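Local coordinates for mandelate racemase/muconate lactonizing enzyme family protein (PDB 3TOY), which is a member of the enolase superfamily, pairing an alpha-plus-beta N-terminal capping domain with a modified TIM barrel, its precise function not established, at residues L340-F345 with E352-I357; V37-K42 with A346-T351. One frame throughout, in Å; residues are numbered along the deposited sequence.

Contact 1 (L340-F345 with E352-I357)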
loop_
_atom_site.group_PDB
_atom_site.type_symbol
_atom_site.label_atom_id
_atom_site.label_comp_id
_atom_site.label_asym_id
_atom_site.label_seq_id
_atom_site.Cartn_x
_atom_site.Cartn_y
_atom_site.Cartn_z
ATOM N N LEU A 340 23.528 15.107 -22.325
ATOM C CA LEU A 340 24.597 15.877 -21.694
ATOM C C LEU A 340 24.206 17.363 -21.764
ATOM O O LEU A 340 23.844 17.873 -22.840
ATOM C CB LEU A 340 25.949 15.583 -22.396
ATOM C CG LEU A 340 27.194 16.302 -21.826
ATOM C CD1 LEU A 340 28.447 15.470 -22.087
ATOM C CD2 LEU A 340 27.362 17.718 -22.387
ATOM N N GLU A 341 24.213 18.043 -20.612
ATOM C CA GLU A 341 23.884 19.470 -20.545
ATOM C C GLU A 341 25.084 20.335 -20.922
ATOM O O GLU A 341 26.127 20.279 -20.263
ATOM C CB GLU A 341 23.486 19.891 -19.125
ATOM C CG GLU A 341 23.034 21.368 -19.046
ATOM C CD GLU A 341 22.554 21.780 -17.664
ATOM O OE1 GLU A 341 22.923 21.118 -16.658
ATOM O OE2 GLU A 341 21.813 22.775 -17.595
ATOM N N VAL A 342 24.924 21.169 -21.941
ATOM C CA VAL A 342 26.024 22.065 -22.304
ATOM C C VAL A 342 25.773 23.445 -21.754
ATOM O O VAL A 342 24.907 24.173 -22.244
ATOM C CB VAL A 342 26.224 22.159 -23.822
ATOM C CG1 VAL A 342 27.297 23.217 -24.152
ATOM C CG2 VAL A 342 26.613 20.804 -24.391
ATOM N N LEU A 343 26.507 23.770 -20.695
ATOM C CA LEU A 343 26.597 25.123 -20.151
ATOM C C LEU A 343 28.077 25.304 -19.828
ATOM O O LEU A 343 28.609 24.646 -18.939
ATOM C CB LEU A 343 25.733 25.264 -18.897
ATOM C CG LEU A 343 25.603 26.617 -18.189
ATOM C CD1 LEU A 343 25.603 27.778 -19.160
ATOM C CD2 LEU A 343 24.341 26.629 -17.329
ATOM N N ASP A 344 28.748 26.186 -20.564
ATOM C CA ASP A 344 30.207 26.224 -20.549
ATOM C C ASP A 344 30.758 27.325 -19.641
ATOM O O ASP A 344 30.997 28.448 -20.094
ATOM C CB ASP A 344 30.715 26.408 -21.986
ATOM C CG ASP A 344 32.217 26.205 -22.120
ATOM O OD1 ASP A 344 32.874 25.778 -21.151
ATOM O OD2 ASP A 344 32.739 26.463 -23.222
ATOM N N PHE A 345 30.967 27.003 -18.367
ATOM C CA PHE A 345 31.532 27.971 -17.427
ATOM C C PHE A 345 33.060 27.998 -17.469
ATOM O O PHE A 345 33.675 29.025 -17.157
ATOM C CB PHE A 345 31.127 27.665 -15.980
ATOM C CG PHE A 345 29.673 27.924 -15.666
ATOM C CD1 PHE A 345 29.154 29.215 -15.693
ATOM C CD2 PHE A 345 28.840 26.873 -15.294
ATOM C CE1 PHE A 345 27.815 29.449 -15.394
ATOM C CE2 PHE A 345 27.501 27.091 -14.982
ATOM C CZ PHE A 345 26.984 28.379 -15.027
ATOM N N GLU A 352 41.947 23.066 -23.460
ATOM C CA GLU A 352 41.132 22.504 -24.527
ATOM C C GLU A 352 39.648 22.583 -24.180
ATOM O O GLU A 352 39.081 21.651 -23.604
ATOM C CB GLU A 352 41.577 21.078 -24.836
ATOM C CG GLU A 352 42.688 21.040 -25.887
ATOM C CD GLU A 352 43.548 19.797 -25.805
ATOM O OE1 GLU A 352 43.350 18.992 -24.872
ATOM O OE2 GLU A 352 44.432 19.632 -26.673
ATOM N N PRO A 353 39.025 23.716 -24.511
ATOM C CA PRO A 353 37.626 23.973 -24.201
ATOM C C PRO A 353 36.692 22.943 -24.837
ATOM O O PRO A 353 37.025 22.320 -25.850
ATOM C CB PRO A 353 37.381 25.357 -24.809
ATOM C CG PRO A 353 38.741 26.007 -24.814
ATOM C CD PRO A 353 39.681 24.883 -25.130
ATOM N N LEU A 354 35.519 22.778 -24.236
ATOM C CA LEU A 354 34.504 21.875 -24.743
ATOM C C LEU A 354 34.178 22.161 -26.194
ATOM O O LEU A 354 34.034 23.309 -26.587
ATOM C CB LEU A 354 33.225 22.031 -23.904
ATOM C CG LEU A 354 32.025 21.125 -24.232
ATOM C CD1 LEU A 354 32.254 19.728 -23.683
ATOM C CD2 LEU A 354 30.780 21.727 -23.620
ATOM N N ARG A 355 34.054 21.110 -26.990
ATOM C CA ARG A 355 33.581 21.240 -28.365
ATOM C C ARG A 355 32.249 20.514 -28.579
ATOM O O ARG A 355 32.077 19.383 -28.137
ATOM C CB ARG A 355 34.631 20.677 -29.335
ATOM C CG ARG A 355 35.765 21.663 -29.645
ATOM C CD ARG A 355 36.881 21.046 -30.490
ATOM N NE ARG A 355 38.045 20.663 -29.686
ATOM C CZ ARG A 355 38.790 21.517 -28.982
ATOM N NH1 ARG A 355 38.490 22.812 -28.956
ATOM N NH2 ARG A 355 39.831 21.076 -28.284
ATOM N N VAL A 356 31.322 21.172 -29.267
ATOM C CA VAL A 356 30.045 20.570 -29.652
ATOM C C VAL A 356 29.995 20.373 -31.161
ATOM O O VAL A 356 30.121 21.330 -31.920
ATOM C CB VAL A 356 28.878 21.472 -29.250
ATOM C CG1 VAL A 356 27.547 20.851 -29.659
ATOM C CG2 VAL A 356 28.929 21.728 -27.764
ATOM N N ILE A 357 29.806 19.130 -31.590
ATOM C CA ILE A 357 29.731 18.810 -33.018
ATOM C C ILE A 357 28.413 18.106 -33.376
ATOM O O ILE A 357 28.127 16.991 -32.896
ATOM C CB ILE A 357 30.928 17.914 -33.444
ATOM C CG1 ILE A 357 32.260 18.575 -33.055
ATOM C CG2 ILE A 357 30.864 17.582 -34.943
ATOM C CD1 ILE A 357 33.474 17.719 -33.369
HETATM O O HOH W 1 34.991 23.936 -21.749
#
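The two methyls of V342 reach across to different partners: CG1 meets CD2 of L354 at 3.8 Å, and CG2 meets CG2 of V356 at 4.2 Å. V342 and V356 share one conformation, CG1 anti to the backbone N (chi1 174° and 180°) and CG2 beside that nitrogen; each thus offers CG2 to the other, while CG1 of V342 is left to serve the leucine. L354 answers with its CG swung anti to its own N (chi1 -178°), which carries the isobutyl group toward the strand; of its two methyls, CD2 does the touching. V342 meets both L354 and V356 at a slant. No direct hydrogen bond links the segments, and their backbones stay well apart, with the CA atoms of V342 and V356 8.5 Å from each other. A water bridges the two segments at their polar end. It donates to OD1 of D344 at 2.9 Å and accepts the backbone N-H of L354 at 2.8 Å, tying the carboxylate to the loop just beside the apolar patch. OD1 also takes a weak hydrogen bond from the backbone N of G347. V342 ends strand 340-342, which runs parallel to strand 157-162 in the barrel sheet. V361 of strand 360-361 packs against V342, L354 and V356 alike, and P324 of helix 324-330 touches L354.

Contact 2 (V37-K42 with A346-T351)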
loop_
_atom_site.group_PDB
_atom_site.type_symbol
_atom_site.label_atom_id
_atom_site.label_comp_id
_atom_site.label_asym_id
_atom_site.label_seq_id
_atom_site.Cartn_x
_atom_site.Cartn_y
_atom_site.Cartn_z
ATOM N N VAL A 37 38.604 31.139 -9.340
ATOM C CA VAL A 37 38.550 32.071 -10.462
ATOM C C VAL A 37 37.121 32.513 -10.698
ATOM O O VAL A 37 36.175 31.817 -10.315
ATOM C CB VAL A 37 39.095 31.476 -11.765
ATOM C CG1 VAL A 37 40.574 31.117 -11.619
ATOM C CG2 VAL A 37 38.306 30.240 -12.187
ATOM N N ILE A 38 36.964 33.676 -11.313
ATOM C CA ILE A 38 35.661 34.088 -11.797
ATOM C C ILE A 38 35.763 34.372 -13.287
ATOM O O ILE A 38 36.340 35.381 -13.709
ATOM C CB ILE A 38 35.130 35.306 -11.033
ATOM C CG1 ILE A 38 35.118 35.013 -9.526
ATOM C CG2 ILE A 38 33.742 35.696 -11.541
ATOM C CD1 ILE A 38 34.591 36.140 -8.682
ATOM N N THR A 39 35.219 33.463 -14.085
ATOM C CA THR A 39 35.298 33.569 -15.527
ATOM C C THR A 39 34.178 34.437 -16.071
ATOM O O THR A 39 33.099 34.507 -15.484
ATOM C CB THR A 39 35.199 32.186 -16.187
ATOM O OG1 THR A 39 33.949 31.575 -15.826
ATOM C CG2 THR A 39 36.341 31.301 -15.739
ATOM N N PRO A 40 34.427 35.103 -17.205
ATOM C CA PRO A 40 33.379 35.910 -17.813
ATOM C C PRO A 40 32.371 35.038 -18.559
ATOM O O PRO A 40 32.721 33.956 -19.027
ATOM C CB PRO A 40 34.146 36.793 -18.806
ATOM C CG PRO A 40 35.346 36.008 -19.158
ATOM C CD PRO A 40 35.711 35.221 -17.919
ATOM N N MET A 41 31.128 35.506 -18.650
ATOM C CA MET A 41 30.078 34.826 -19.404
ATOM C C MET A 41 29.543 35.738 -20.498
ATOM O O MET A 41 29.171 36.881 -20.214
ATOM C CB MET A 41 28.911 34.479 -18.481
ATOM C CG MET A 41 29.232 33.529 -17.354
ATOM S SD MET A 41 27.756 33.287 -16.358
ATOM C CE MET A 41 26.537 33.050 -17.648
ATOM N N LYS A 42 29.479 35.240 -21.731
ATOM C CA LYS A 42 28.969 36.039 -22.848
ATOM C C LYS A 42 27.561 36.551 -22.551
ATOM O O LYS A 42 27.284 37.753 -22.644
ATOM C CB LYS A 42 28.973 35.222 -24.146
ATOM N N ALA A 346 33.663 26.868 -17.816
ATOM C CA ALA A 346 35.105 26.710 -17.669
ATOM C C ALA A 346 35.945 26.911 -18.933
ATOM O O ALA A 346 37.179 26.850 -18.858
ATOM C CB ALA A 346 35.428 25.355 -17.045
ATOM N N GLY A 347 35.305 27.120 -20.084
ATOM C CA GLY A 347 36.036 27.131 -21.352
ATOM C C GLY A 347 37.186 28.134 -21.310
ATOM O O GLY A 347 38.294 27.862 -21.774
ATOM N N ALA A 348 36.915 29.287 -20.718
ATOM C CA ALA A 348 37.882 30.375 -20.682
ATOM C C ALA A 348 39.190 29.984 -19.997
ATOM O O ALA A 348 40.252 30.521 -20.334
ATOM C CB ALA A 348 37.267 31.589 -20.013
ATOM N N ILE A 349 39.133 29.050 -19.048
ATOM C CA ILE A 349 40.345 28.665 -18.309
ATOM C C ILE A 349 40.893 27.271 -18.612
ATOM O O ILE A 349 41.784 26.783 -17.922
ATOM C CB ILE A 349 40.203 28.885 -16.782
ATOM C CG1 ILE A 349 38.985 28.122 -16.217
ATOM C CG2 ILE A 349 40.084 30.374 -16.473
ATOM C CD1 ILE A 349 39.218 26.618 -16.117
ATOM N N LEU A 350 40.389 26.645 -19.671
ATOM C CA LEU A 350 40.874 25.327 -20.095
ATOM C C LEU A 350 41.799 25.377 -21.321
ATOM O O LEU A 350 41.532 26.119 -22.259
ATOM C CB LEU A 350 39.684 24.434 -20.452
ATOM C CG LEU A 350 38.855 23.943 -19.265
ATOM C CD1 LEU A 350 37.717 23.098 -19.826
ATOM C CD2 LEU A 350 39.741 23.125 -18.330
ATOM N N THR A 351 42.844 24.550 -21.338
ATOM C CA THR A 351 43.711 24.452 -22.527
ATOM C C THR A 351 42.943 23.899 -23.730
ATOM O O THR A 351 43.230 24.227 -24.883
ATOM C CB THR A 351 44.973 23.588 -22.269
ATOM O OG1 THR A 351 44.595 22.216 -22.104
ATOM C CG2 THR A 351 45.708 24.059 -21.020
#
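T39 turns its methyl, not its hydroxyl, to the 346-351 turn: CG2 lies 3.9 Å from CG2 of I349 and 4.2 Å from CG1 of the same residue. The two side chains cross at about a right angle. In I349, CG1 sits between backbone N and carbonyl carbon (chi1 56°) and CG2 beside the N, so both branches face the threonine methyl. In T39 the hydroxyl takes the equivalent place (chi1 60°), which puts CG2 beside the backbone N and leaves OG1 hydrogen-bonded to the carbonyl oxygens of F345 and G55, which must share its one proton. A348 adds its CB to the same methyl at 4.4 Å, and CD of the P40 ring lies at a similar distance, 4.5 Å, from that CB. The turn itself is a short 3-10 segment, closed by the 2.9 Å bond from I349 N to A346 O, which helps present A348 and I349 together to the strand. The contact joins strand 29-47 of the N-terminal domain to the loop that follows barrel strand 340-342. Strand 50-64 pairs with the T39 strand through backbone bonds of V37 and T39, while V377 and Y380 of helix 374-380 pack on I349.

In the fold
Both contacts draw on the chain that leaves strand 340-342: its segments alternate, 340-345 and 352-357 making contact 1 and 346-351 serving contact 2. Contact 1 stays within the barrel domain, its centre about 11 Å from the centre of the chain; contact 2 lies farther out, about 16 Å between the same kind of centres, and bridges the two domains. Each is partly buried and mainly apolar, and in neither does a direct hydrogen bond join the segments, but contact 1 adds a water bridge beside its apolar patch. The two also touch each other where CG of P353 packs 3.6 Å from O of G347.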